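Local structure of choline kinase (Streptococcus pneumoniae, 4R78) at residues E80-N83 with L84-L87; Y166-Y169 with E170-R173; D222-W225 with D226-A229; S234-T237 with S238-E242; R292-R295 with A296-G299. The protein probably transfers the gamma-phosphate of ATP to choline, using a protein-kinase-like fold. All coordinates share one frame; numbering follows the deposited sequence.

Contact 1 (E80-N83 with L84-L87)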
loop_
_atom_site.group_PDB
_atom_site.type_symbol
_atom_site.label_atom_id
_atom_site.label_comp_id
_atom_site.label_asym_id
_atom_site.label_seq_id
_atom_site.Cartn_x
_atom_site.Cartn_y
_atom_site.Cartn_z
ATOM N N GLU A 80 1.139 10.693 -7.424
ATOM C CA GLU A 80 2.070 9.633 -7.062
ATOM C C GLU A 80 3.377 9.689 -7.840
ATOM O O GLU A 80 4.418 9.272 -7.330
ATOM C CB GLU A 80 1.405 8.259 -7.181
ATOM C CG GLU A 80 0.213 8.072 -6.232
ATOM C CD GLU A 80 0.560 8.274 -4.764
ATOM O OE1 GLU A 80 -0.380 8.529 -3.984
ATOM O OE2 GLU A 80 1.755 8.184 -4.393
ATOM N N LYS A 81 3.325 10.214 -9.064
ATOM C CA LYS A 81 4.547 10.448 -9.831
ATOM C C LYS A 81 5.392 11.523 -9.146
ATOM O O LYS A 81 6.610 11.379 -9.022
ATOM C CB LYS A 81 4.246 10.820 -11.288
ATOM C CG LYS A 81 5.491 10.862 -12.157
ATOM C CD LYS A 81 5.161 10.833 -13.631
ATOM C CE LYS A 81 6.437 10.793 -14.450
ATOM N NZ LYS A 81 6.146 10.501 -15.880
ATOM N N TYR A 82 4.738 12.586 -8.682
ATOM C CA TYR A 82 5.421 13.606 -7.896
ATOM C C TYR A 82 5.961 13.031 -6.591
ATOM O O TYR A 82 7.097 13.304 -6.206
ATOM C CB TYR A 82 4.506 14.793 -7.585
ATOM C CG TYR A 82 5.165 15.791 -6.657
ATOM C CD1 TYR A 82 6.245 16.565 -7.092
ATOM C CD2 TYR A 82 4.738 15.939 -5.336
ATOM C CE1 TYR A 82 6.872 17.470 -6.245
ATOM C CE2 TYR A 82 5.352 16.860 -4.480
ATOM C CZ TYR A 82 6.424 17.610 -4.942
ATOM O OH TYR A 82 7.052 18.513 -4.115
ATOM N N ASN A 83 5.144 12.236 -5.907
ATOM C CA ASN A 83 5.587 11.660 -4.648
ATOM C C ASN A 83 6.855 10.830 -4.812
ATOM O O ASN A 83 7.732 10.874 -3.954
ATOM C CB ASN A 83 4.461 10.884 -3.964
ATOM C CG ASN A 83 3.347 11.801 -3.462
ATOM O OD1 ASN A 83 3.490 13.025 -3.460
ATOM N ND2 ASN A 83 2.234 11.213 -3.045
ATOM N N LEU A 84 6.975 10.120 -5.936
ATOM C CA LEU A 84 8.197 9.371 -6.242
ATOM C C LEU A 84 9.420 10.283 -6.288
ATOM O O LEU A 84 10.422 10.019 -5.621
ATOM C CB LEU A 84 8.073 8.621 -7.573
ATOM C CG LEU A 84 7.453 7.228 -7.670
ATOM C CD1 LEU A 84 7.781 6.641 -9.034
ATOM C CD2 LEU A 84 7.942 6.295 -6.571
ATOM N N GLU A 85 9.343 11.351 -7.082
ATOM C CA GLU A 85 10.490 12.258 -7.215
ATOM C C GLU A 85 10.763 13.055 -5.937
ATOM O O GLU A 85 11.910 13.408 -5.659
ATOM C CB GLU A 85 10.374 13.160 -8.459
ATOM C CG GLU A 85 9.247 14.172 -8.434
ATOM C CD GLU A 85 8.894 14.736 -9.809
ATOM O OE1 GLU A 85 7.807 15.328 -9.912
ATOM O OE2 GLU A 85 9.678 14.594 -10.778
ATOM N N LEU A 86 9.715 13.298 -5.152
ATOM C CA LEU A 86 9.858 13.964 -3.861
ATOM C C LEU A 86 10.510 13.054 -2.818
ATOM O O LEU A 86 11.370 13.497 -2.054
ATOM C CB LEU A 86 8.501 14.472 -3.360
ATOM C CG LEU A 86 8.424 15.047 -1.938
ATOM C CD1 LEU A 86 9.418 16.192 -1.728
ATOM C CD2 LEU A 86 7.020 15.505 -1.618
ATOM N N LEU A 87 10.110 11.785 -2.795
ATOM C CA LEU A 87 10.576 10.852 -1.767
ATOM C C LEU A 87 11.918 10.201 -2.080
ATOM O O LEU A 87 12.505 9.543 -1.215
ATOM C CB LEU A 87 9.525 9.773 -1.508
ATOM C CG LEU A 87 8.244 10.222 -0.806
ATOM C CD1 LEU A 87 7.183 9.153 -0.936
ATOM C CD2 LEU A 87 8.509 10.560 0.655
#

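Contact 2 (Y166-Y169 with E170-R173)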
loop_
_atom_site.group_PDB
_atom_site.type_symbol
_atom_site.label_atom_id
_atom_site.label_comp_id
_atom_site.label_asym_id
_atom_site.label_seq_id
_atom_site.Cartn_x
_atom_site.Cartn_y
_atom_site.Cartn_z
ATOM N N TYR A 166 -21.477 -7.831 1.673
ATOM C CA TYR A 166 -21.147 -8.076 3.073
ATOM C C TYR A 166 -22.377 -7.951 3.959
ATOM O O TYR A 166 -23.259 -7.132 3.706
ATOM C CB TYR A 166 -20.031 -7.136 3.540
ATOM C CG TYR A 166 -18.742 -7.281 2.760
ATOM C CD1 TYR A 166 -18.179 -8.537 2.537
ATOM C CD2 TYR A 166 -18.088 -6.164 2.241
ATOM C CE1 TYR A 166 -17.005 -8.686 1.820
ATOM C CE2 TYR A 166 -16.902 -6.301 1.521
ATOM C CZ TYR A 166 -16.370 -7.568 1.315
ATOM O OH TYR A 166 -15.196 -7.730 0.609
ATOM N N ALA A 167 -22.421 -8.777 4.999
ATOM C CA ALA A 167 -23.579 -8.875 5.886
ATOM C C ALA A 167 -23.751 -7.661 6.798
ATOM O O ALA A 167 -22.775 -7.128 7.335
ATOM C CB ALA A 167 -23.477 -10.135 6.719
ATOM N N ASN A 168 -25.003 -7.240 6.969
ATOM C CA ASN A 168 -25.356 -6.188 7.925
ATOM C C ASN A 168 -24.656 -4.864 7.618
ATOM O O ASN A 168 -24.243 -4.142 8.529
ATOM C CB ASN A 168 -25.043 -6.660 9.356
ATOM C CG ASN A 168 -25.773 -5.859 10.413
ATOM O OD1 ASN A 168 -26.896 -5.402 10.199
ATOM N ND2 ASN A 168 -25.140 -5.697 11.572
ATOM N N TYR A 169 -24.547 -4.542 6.331
ATOM C CA TYR A 169 -23.707 -3.417 5.908
ATOM C C TYR A 169 -24.105 -2.043 6.463
ATOM O O TYR A 169 -23.240 -1.279 6.876
ATOM C CB TYR A 169 -23.546 -3.370 4.382
ATOM C CG TYR A 169 -22.498 -2.368 3.929
ATOM C CD1 TYR A 169 -21.154 -2.537 4.262
ATOM C CD2 TYR A 169 -22.857 -1.243 3.186
ATOM C CE1 TYR A 169 -20.188 -1.618 3.855
ATOM C CE2 TYR A 169 -21.896 -0.316 2.773
ATOM C CZ TYR A 169 -20.566 -0.513 3.116
ATOM O OH TYR A 169 -19.605 0.392 2.719
ATOM N N GLU A 170 -25.392 -1.722 6.471
ATOM C CA GLU A 170 -25.805 -0.407 6.964
ATOM C C GLU A 170 -25.387 -0.155 8.416
ATOM O O GLU A 170 -24.811 0.890 8.725
ATOM C CB GLU A 170 -27.303 -0.175 6.749
ATOM C CG GLU A 170 -27.666 0.146 5.309
ATOM C CD GLU A 170 -26.917 1.353 4.760
ATOM O OE1 GLU A 170 -26.265 1.211 3.705
ATOM O OE2 GLU A 170 -26.971 2.435 5.385
ATOM N N SER A 171 -25.638 -1.121 9.298
ATOM C CA SER A 171 -25.212 -1.001 10.695
ATOM C C SER A 171 -23.691 -0.913 10.854
ATOM O O SER A 171 -23.191 -0.143 11.671
ATOM C CB SER A 171 -25.765 -2.151 11.535
ATOM O OG SER A 171 -27.168 -2.024 11.704
ATOM N N VAL A 172 -22.958 -1.704 10.076
ATOM C CA VAL A 172 -21.496 -1.662 10.131
ATOM C C VAL A 172 -20.975 -0.319 9.605
ATOM O O VAL A 172 -20.149 0.330 10.251
ATOM C CB VAL A 172 -20.867 -2.867 9.382
ATOM C CG1 VAL A 172 -19.351 -2.725 9.287
ATOM C CG2 VAL A 172 -21.225 -4.175 10.092
ATOM N N ARG A 173 -21.496 0.095 8.450
ATOM C CA ARG A 173 -21.126 1.361 7.817
ATOM C C ARG A 173 -21.311 2.538 8.774
ATOM O O ARG A 173 -20.396 3.339 8.969
ATOM C CB ARG A 173 -21.961 1.571 6.553
ATOM C CG ARG A 173 -21.543 2.748 5.702
ATOM C CD ARG A 173 -22.510 2.941 4.553
ATOM N NE ARG A 173 -21.994 3.907 3.584
ATOM C CZ ARG A 173 -22.248 5.211 3.608
ATOM N NH1 ARG A 173 -23.029 5.724 4.552
ATOM N NH2 ARG A 173 -21.718 6.002 2.682
HETATM O O HOH W 1 -27.607 -3.201 8.574
HETATM O O HOH W 2 -26.708 -4.421 13.737
#

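Contact 3 (D222-W225 with D226-A229)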
loop_
_atom_site.group_PDB
_atom_site.type_symbol
_atom_site.label_atom_id
_atom_site.label_comp_id
_atom_site.label_asym_id
_atom_site.label_seq_id
_atom_site.Cartn_x
_atom_site.Cartn_y
_atom_site.Cartn_z
ATOM N N ASP A 222 -2.440 10.724 9.106
ATOM C CA ASP A 222 -1.955 10.526 10.460
ATOM C C ASP A 222 -1.005 9.325 10.469
ATOM O O ASP A 222 -1.363 8.260 9.971
ATOM C CB ASP A 222 -3.129 10.295 11.414
ATOM C CG ASP A 222 -2.723 10.408 12.864
ATOM O OD1 ASP A 222 -1.949 9.547 13.333
ATOM O OD2 ASP A 222 -3.173 11.363 13.532
ATOM N N PRO A 223 0.216 9.491 11.018
ATOM C CA PRO A 223 1.153 8.365 11.041
ATOM C C PRO A 223 0.631 7.090 11.710
ATOM O O PRO A 223 1.113 5.997 11.391
ATOM C CB PRO A 223 2.345 8.924 11.817
ATOM C CG PRO A 223 2.342 10.354 11.461
ATOM C CD PRO A 223 0.876 10.737 11.455
ATOM N N MET A 224 -0.348 7.214 12.607
ATOM C CA MET A 224 -0.915 6.027 13.240
ATOM C C MET A 224 -1.634 5.113 12.242
ATOM O O MET A 224 -1.815 3.929 12.506
ATOM C CB MET A 224 -1.810 6.384 14.433
ATOM C CG MET A 224 -1.068 6.974 15.639
ATOM S SD MET A 224 0.336 5.991 16.225
ATOM C CE MET A 224 1.703 6.862 15.462
ATOM N N TRP A 225 -2.007 5.657 11.081
ATOM C CA TRP A 225 -2.519 4.822 9.991
ATOM C C TRP A 225 -1.449 3.816 9.563
ATOM O O TRP A 225 -1.724 2.622 9.412
ATOM C CB TRP A 225 -2.944 5.682 8.793
ATOM C CG TRP A 225 -3.304 4.871 7.578
ATOM C CD1 TRP A 225 -2.433 4.277 6.705
ATOM C CD2 TRP A 225 -4.621 4.564 7.102
ATOM N NE1 TRP A 225 -3.124 3.617 5.721
ATOM C CE2 TRP A 225 -4.468 3.773 5.937
ATOM C CE3 TRP A 225 -5.914 4.867 7.550
ATOM C CZ2 TRP A 225 -5.558 3.292 5.206
ATOM C CZ3 TRP A 225 -7.004 4.388 6.818
ATOM C CH2 TRP A 225 -6.813 3.603 5.663
ATOM N N ASP A 226 -0.228 4.310 9.355
ATOM C CA ASP A 226 0.877 3.449 8.935
ATOM C C ASP A 226 1.206 2.391 9.988
ATOM O O ASP A 226 1.460 1.230 9.654
ATOM C CB ASP A 226 2.122 4.272 8.602
ATOM C CG ASP A 226 2.124 4.802 7.176
ATOM O OD1 ASP A 226 1.174 4.520 6.408
ATOM O OD2 ASP A 226 3.094 5.502 6.833
ATOM N N LEU A 227 1.195 2.788 11.258
ATOM C CA LEU A 227 1.451 1.839 12.331
ATOM C C LEU A 227 0.364 0.760 12.386
ATOM O O LEU A 227 0.673 -0.430 12.487
ATOM C CB LEU A 227 1.613 2.553 13.676
ATOM C CG LEU A 227 3.016 3.092 13.985
ATOM C CD1 LEU A 227 3.508 4.156 13.004
ATOM C CD2 LEU A 227 3.060 3.627 15.384
ATOM N N ALA A 228 -0.896 1.179 12.275
ATOM C CA ALA A 228 -2.013 0.241 12.210
ATOM C C ALA A 228 -1.845 -0.762 11.073
ATOM O O ALA A 228 -2.057 -1.956 11.266
ATOM C CB ALA A 228 -3.332 0.981 12.094
ATOM N N ALA A 229 -1.441 -0.276 9.900
ATOM C CA ALA A 229 -1.259 -1.144 8.739
ATOM C C ALA A 229 -0.143 -2.158 8.947
ATOM O O ALA A 229 -0.336 -3.347 8.691
ATOM C CB ALA A 229 -1.018 -0.321 7.476
#

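Contact 4 (S234-T237 with S238-E242)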
loop_
_atom_site.group_PDB
_atom_site.type_symbol
_atom_site.label_atom_id
_atom_site.label_comp_id
_atom_site.label_asym_id
_atom_site.label_seq_id
_atom_site.Cartn_x
_atom_site.Cartn_y
_atom_site.Cartn_z
ATOM N N SER A 234 0.658 -7.754 9.290
ATOM C CA SER A 234 1.563 -8.821 9.732
ATOM C C SER A 234 1.071 -9.543 10.985
ATOM O O SER A 234 1.793 -10.371 11.552
ATOM C CB SER A 234 2.976 -8.280 9.960
ATOM O OG SER A 234 3.617 -7.987 8.731
ATOM N N GLU A 235 -0.151 -9.223 11.411
ATOM C CA GLU A 235 -0.774 -9.826 12.599
ATOM C C GLU A 235 0.163 -9.832 13.812
ATOM O O GLU A 235 0.435 -10.878 14.406
ATOM C CB GLU A 235 -1.292 -11.236 12.285
ATOM C CG GLU A 235 -2.374 -11.273 11.216
ATOM C CD GLU A 235 -3.074 -12.613 11.147
ATOM O OE1 GLU A 235 -3.513 -13.111 12.205
ATOM O OE2 GLU A 235 -3.198 -13.154 10.034
ATOM N N PHE A 236 0.663 -8.650 14.160
ATOM C CA PHE A 236 1.503 -8.482 15.338
ATOM C C PHE A 236 0.750 -8.899 16.594
ATOM O O PHE A 236 -0.436 -8.603 16.748
ATOM C CB PHE A 236 1.911 -7.015 15.497
ATOM C CG PHE A 236 3.111 -6.594 14.678
ATOM C CD1 PHE A 236 3.916 -5.550 15.127
ATOM C CD2 PHE A 236 3.433 -7.214 13.467
ATOM C CE1 PHE A 236 5.017 -5.123 14.386
ATOM C CE2 PHE A 236 4.540 -6.799 12.725
ATOM C CZ PHE A 236 5.330 -5.752 13.188
ATOM N N THR A 237 1.451 -9.583 17.490
ATOM C CA THR A 237 0.945 -9.844 18.832
ATOM C C THR A 237 1.010 -8.550 19.635
ATOM O O THR A 237 1.640 -7.583 19.203
ATOM C CB THR A 237 1.816 -10.873 19.551
ATOM O OG1 THR A 237 3.152 -10.365 19.643
ATOM C CG2 THR A 237 1.826 -12.195 18.793
ATOM N N SER A 238 0.384 -8.536 20.809
ATOM C CA SER A 238 0.498 -7.389 21.712
ATOM C C SER A 238 1.957 -7.104 22.078
ATOM O O SER A 238 2.359 -5.943 22.153
ATOM C CB SER A 238 -0.353 -7.584 22.969
ATOM O OG SER A 238 0.069 -8.706 23.718
ATOM N N GLN A 239 2.749 -8.158 22.278
ATOM C CA GLN A 239 4.170 -8.010 22.617
ATOM C C GLN A 239 4.941 -7.345 21.479
ATOM O O GLN A 239 5.794 -6.488 21.714
ATOM C CB GLN A 239 4.812 -9.363 22.953
ATOM C CG GLN A 239 4.306 -10.025 24.230
ATOM C CD GLN A 239 3.007 -10.791 24.040
ATOM O OE1 GLN A 239 2.540 -10.997 22.915
ATOM N NE2 GLN A 239 2.415 -11.221 25.148
ATOM N N GLU A 240 4.637 -7.748 20.249
ATOM C CA GLU A 240 5.289 -7.182 19.073
ATOM C C GLU A 240 4.884 -5.730 18.836
ATOM O O GLU A 240 5.730 -4.910 18.486
ATOM C CB GLU A 240 5.020 -8.048 17.844
ATOM C CG GLU A 240 5.818 -9.346 17.880
ATOM C CD GLU A 240 5.185 -10.486 17.104
ATOM O OE1 GLU A 240 4.105 -10.316 16.495
ATOM O OE2 GLU A 240 5.784 -11.574 17.113
ATOM N N GLU A 241 3.605 -5.417 19.044
ATOM C CA GLU A 241 3.145 -4.028 18.963
ATOM C C GLU A 241 3.854 -3.134 19.978
ATOM O O GLU A 241 4.383 -2.086 19.617
ATOM C CB GLU A 241 1.627 -3.926 19.126
ATOM C CG GLU A 241 0.856 -4.531 17.961
ATOM C CD GLU A 241 -0.619 -4.180 17.955
ATOM O OE1 GLU A 241 -1.107 -3.540 18.911
ATOM O OE2 GLU A 241 -1.294 -4.549 16.977
ATOM N N GLU A 242 3.885 -3.564 21.237
ATOM C CA GLU A 242 4.519 -2.781 22.300
ATOM C C GLU A 242 6.013 -2.580 22.065
ATOM O O GLU A 242 6.533 -1.472 22.243
ATOM C CB GLU A 242 4.254 -3.415 23.670
ATOM C CG GLU A 242 2.807 -3.286 24.123
ATOM C CD GLU A 242 2.301 -1.851 24.073
ATOM O OE1 GLU A 242 2.730 -1.036 24.920
ATOM O OE2 GLU A 242 1.473 -1.542 23.185
HETATM O O HOH W 3 -1.810 -6.597 15.361
HETATM O O HOH W 4 5.085 -12.065 20.203
#

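Contact 5 (R292-R295 with A296-G299)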
loop_
_atom_site.group_PDB
_atom_site.type_symbol
_atom_site.label_atom_id
_atom_site.label_comp_id
_atom_site.label_asym_id
_atom_site.label_seq_id
_atom_site.Cartn_x
_atom_site.Cartn_y
_atom_site.Cartn_z
ATOM N N ARG A 292 -11.645 -9.848 6.071
ATOM C CA ARG A 292 -11.254 -8.515 6.526
ATOM C C ARG A 292 -12.462 -7.762 7.074
ATOM O O ARG A 292 -12.376 -7.113 8.114
ATOM C CB ARG A 292 -10.570 -7.716 5.415
ATOM C CG ARG A 292 -9.182 -8.232 5.056
ATOM C CD ARG A 292 -8.318 -7.169 4.417
ATOM N NE ARG A 292 -7.895 -6.187 5.414
ATOM C CZ ARG A 292 -6.779 -5.463 5.351
ATOM N NH1 ARG A 292 -6.502 -4.611 6.327
ATOM N NH2 ARG A 292 -5.944 -5.580 4.326
ATOM N N TYR A 293 -13.592 -7.871 6.382
ATOM C CA TYR A 293 -14.822 -7.232 6.823
ATOM C C TYR A 293 -15.257 -7.728 8.202
ATOM O O TYR A 293 -15.606 -6.929 9.068
ATOM C CB TYR A 293 -15.919 -7.462 5.787
ATOM C CG TYR A 293 -17.242 -6.811 6.103
ATOM C CD1 TYR A 293 -17.486 -5.483 5.756
ATOM C CD2 TYR A 293 -18.265 -7.536 6.719
ATOM C CE1 TYR A 293 -18.710 -4.880 6.035
ATOM C CE2 TYR A 293 -19.493 -6.950 6.996
ATOM C CZ TYR A 293 -19.709 -5.624 6.650
ATOM O OH TYR A 293 -20.922 -5.036 6.907
ATOM N N GLN A 294 -15.215 -9.044 8.404
ATOM C CA GLN A 294 -15.544 -9.634 9.701
ATOM C C GLN A 294 -14.604 -9.132 10.805
ATOM O O GLN A 294 -15.024 -8.936 11.950
ATOM C CB GLN A 294 -15.558 -11.167 9.614
ATOM C CG GLN A 294 -15.853 -11.900 10.938
ATOM C CD GLN A 294 -17.071 -11.354 11.691
ATOM O OE1 GLN A 294 -18.079 -10.972 11.092
ATOM N NE2 GLN A 294 -16.974 -11.315 13.011
ATOM N N ARG A 295 -13.341 -8.907 10.459
ATOM C CA ARG A 295 -12.383 -8.364 11.416
ATOM C C ARG A 295 -12.700 -6.905 11.779
ATOM O O ARG A 295 -12.449 -6.482 12.911
ATOM C CB ARG A 295 -10.947 -8.529 10.913
ATOM C CG ARG A 295 -9.875 -8.339 11.987
ATOM C CD ARG A 295 -8.510 -8.818 11.509
ATOM N NE ARG A 295 -8.084 -8.125 10.291
ATOM C CZ ARG A 295 -7.048 -8.477 9.532
ATOM N NH1 ARG A 295 -6.299 -9.526 9.849
ATOM N NH2 ARG A 295 -6.759 -7.771 8.447
ATOM N N ALA A 296 -13.254 -6.150 10.827
ATOM C CA ALA A 296 -13.771 -4.806 11.117
ATOM C C ALA A 296 -14.922 -4.900 12.122
ATOM O O ALA A 296 -14.995 -4.124 13.078
ATOM C CB ALA A 296 -14.221 -4.108 9.835
ATOM N N VAL A 297 -15.813 -5.866 11.908
ATOM C CA VAL A 297 -16.937 -6.106 12.817
ATOM C C VAL A 297 -16.428 -6.437 14.226
ATOM O O VAL A 297 -16.892 -5.853 15.216
ATOM C CB VAL A 297 -17.869 -7.216 12.258
ATOM C CG1 VAL A 297 -18.891 -7.669 13.295
ATOM C CG2 VAL A 297 -18.566 -6.723 10.996
ATOM N N LYS A 298 -15.446 -7.336 14.298
ATOM C CA LYS A 298 -14.797 -7.716 15.557
ATOM C C LYS A 298 -14.146 -6.510 16.233
ATOM O O LYS A 298 -14.290 -6.314 17.442
ATOM C CB LYS A 298 -13.749 -8.805 15.294
ATOM C CG LYS A 298 -13.046 -9.340 16.534
ATOM C CD LYS A 298 -11.947 -10.324 16.150
ATOM C CE LYS A 298 -11.121 -10.760 17.356
ATOM N NZ LYS A 298 -11.867 -11.685 18.253
ATOM N N GLY A 299 -13.437 -5.706 15.441
ATOM C CA GLY A 299 -12.774 -4.502 15.936
ATOM C C GLY A 299 -13.737 -3.479 16.506
ATOM O O GLY A 299 -13.454 -2.866 17.539
#

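Contact 1 (E80-N83 with L84-L87)
Tyr82 and Leu86, one turn apart on helix 77-87, make the main side-chain contact. The ring leans forward along the helix toward Leu86, its CG anti to the backbone N (chi1 174°), and this brings Leu86 CB over one face, 4.3 Å from the ring centroid and displaced toward the rim, a CH-pi contact. Further out, Leu86 CD2 packs 3.6 Å from Tyr82 CE2. At the ring's edge Glu85 OE1 comes to 3.5 Å from Tyr82 CD1, with the carboxylate turned 75° from the ring. Among the backbone bonds, Leu86 N to Tyr82 O and Leu87 N to Asn83 O are both 2.8 Å, whereas Glu85 N to Lys81 O is weak at 3.4 Å. On the buried side the amide of Asn83 is the polar hub: ND2 reaches Glu80 OE2 weakly at 3.3 Å and also Ser218 OG, while OD1 accepts from Arg144 N. Glu80 OE2 shares Ser218, so three polar groups are tied together. The helix connects strands 61-66 and 96-100 in the N-terminal lobe, judging by this position the place that helix C takes in protein kinases; Glu80 and Leu84 rest on Phe99 of strand 96-100, and Leu87 reaches Trp215.

Contact 2 (Y166-Y169 with E170-R173)
Tyr169 and Arg173 sit one turn apart where helix 169-177 begins, and the tyrosine can be followed outward. Its CB lies 3.2 Å from Glu170 N, the next amide of the chain. From there CG turns anti to the backbone N (chi1 -170°), which sends the ring past the first turn toward Arg173. Over one ring face stands Arg173 CB, 4.3 Å from the centroid and only 13° off the normal, a CH-pi contact. On the rim, CE2 approaches Arg173 CD at 3.8 Å; Tyr169 CE2 also lies at the edge of the guanidinium group, near its plane, which is turned 63° from the ring. The hydroxyl at the tip is hydrogen-bonded to Glu157 OE2, the same oxygen that receives the salt bridge from Arg173 NE; one carboxylate of helix 149-159 therefore holds the ends of both side chains. Asn168 occupies the N-cap position, but its side chain makes no direct capping bond. A water stands in instead, donating to Asn168 OD1 at 2.8 Å and accepting from Ser171 N at 3.0 Å, so that an amide of the first turn is satisfied through solvent. A second water accepts from Asn168 ND2 and is weakly bonded to Ser171 OG. Helical bonding starts at once: Val172 N donates to Asn168 O, and Arg173 N to Tyr169 O at 2.7 Å. On the inner side of this surface turn, Val172 CG2 lies 3.4 Å from Asn168 O, and the valine packs against Val297 of helix 288-303.

Contact 3 (D222-W225 with D226-A229)
Met224 and Leu227 belong to the first turns of helix 223-233, a buried element of the C-terminal lobe whose start is capped by Asp222. The two side chains run side by side in the same direction. The methionine chain bends at chi2 (-52°) and again at chi3, and this folds its methyl back onto the leucine, with Met224 CE 3.5 Å from Leu227 CD2; both residues pack on Tyr248 of helix 238-248. At the cap, Asp222 OD1 accepts from Met224 N at 2.9 Å through its anti lone pair. Asp222 OD2 is taken by a salt bridge to Lys259 and by Asp189 N. Pro223 suits the first helical position, having no N-H to satisfy, and its carbonyl receives Leu227 N. Asp226 probably corresponds to the invariant aspartate of helix F in protein kinases, which holds the catalytic loop: here OD1 accepts from Ile195 N, and OD2 is bonded to His194 N and His137 NE2, three bonds that would fix the carboxylate's rotation. Trp225 works beside it. Asp226 OD1 lies in the plane of the indole at its edge, 3.6 Å from Trp225 CD1, while NE1 donates to Ile195 O, so these adjacent side chains hold the N-H and the carbonyl of one residue, Ile195. The next backbone bonds run from Ala228 N to Met224 O at 2.9 Å and from Ala229 N to Trp225 O at 3.0 Å.

Contact 4 (S234-T237 with S238-E242)
Thr237 is the last extended residue before helix 238-248, and its carbonyl already takes the first helical bond, from Glu241 N at 2.9 Å. Its side chain and that of Glu240 cross obliquely at the helix start. Thr237 OG1 stands between its own backbone N and carbonyl carbon (chi1 60°), turned back over the turn, and there it accepts from Glu240 N at 3.1 Å. The return bond is nearly straight: Thr237 N donates to Glu240 OE1 at 2.9 Å, with an N-H...O angle of 169°, meeting the oxygen from above the carboxylate plane, 42° out of it. Together the reciprocal bonds form a capping box, which gives partners to the Glu240 amide of the first turn and to the N-cap amide. A water 2.6 Å from Thr237 OG1 also donates weakly to Glu240 OE2, and Lys123 makes a long, weak ion pair with Glu240 OE1. The preceding helix, 223-233, ends in a Schellman motif with Glu235 as its positive-phi residue, so the two helices are joined by a very short connection. Phe236 lies in this connection and packs on the new helix. Its CB packs 3.7 Å from Glu241 CG, and its CD1 lies 3.9 Å from Glu240 CB. Beyond the turn the same ring meets Phe231 and Phe126, which carries the apolar core out to this surface corner. Glu241 extends past the phenylalanine, its OE2 in a salt bridge with Lys264 of helix 257-280.

Contact 5 (R292-R295 with A296-G299)
Arg292 meets Ala296 through its backbone: Ala296 N donates to Arg292 O at 3.0 Å, opening the ladder of bonds along this part of helix 288-303. The arginine side chain leads away from that turn to two acids, with NE in a salt bridge to Asp268 OD1 and NH2 in another to Glu233, besides a hydrogen bond to Tyr288 OH. A MES molecule, probably from the crystallisation liquor, lies about 3 Å from this side chain. Tyr293 follows, its CG anti to the backbone N (chi1 -178°), which carries the ring outward from the helix, its CE2 corner still within reach of the next turn; Tyr293 CE2 and Val297 CG2 pack at 4.1 Å, the methyl approaching obliquely. The hydroxyl is bonded to Ala167 O, and the ring stacks with Tyr166. This is the last helix of the C-terminal lobe, bedded on helix 257-280 through Ala296, which touches Asp268 and Thr269, and on helix 169-177 through Val297. Gln294 comes next, on the exposed side. Bent at chi2 (48°), its chain curls over the valine, with OE1 3.9 Å from Val297 CB and NE2 4.1 Å from Val297 CG1; Gln294 O accepts from Lys298 N at 2.9 Å. Arg295 ends the segment. Its O takes Gly299 N at 2.8 Å, and its chain, bent at chi3, brings NE to Asp268 OD2. The two arginines share Asp268, which probably offsets their like charge where Arg292 CZ lies in plane at the edge of the Arg295 guanidinium.

Contact 1 lies in the N-terminal lobe, the others in the C-terminal lobe. The side chains of Leu84, Arg292 and Ala229 are about 11, 12 and 13 Å from the bound AMP, so contacts 1, 5 and 3 lie near the nucleotide but do not line its pocket. Contacts 2 and 5 touch directly, their centres about 11 Å apart: Val172 CB packs 3.3 Å from Tyr293 OH, and Tyr166 CB 3.5 Å from Tyr293 CZ. Contacts 3 and 4 stand on successive helices, centres about 14 Å apart and nearest atoms about 5 Å. Contact 4 is equally close to contact 5 by nearest atoms. Contacts 1 and 2 are farthest separated, about 37 Å between centres.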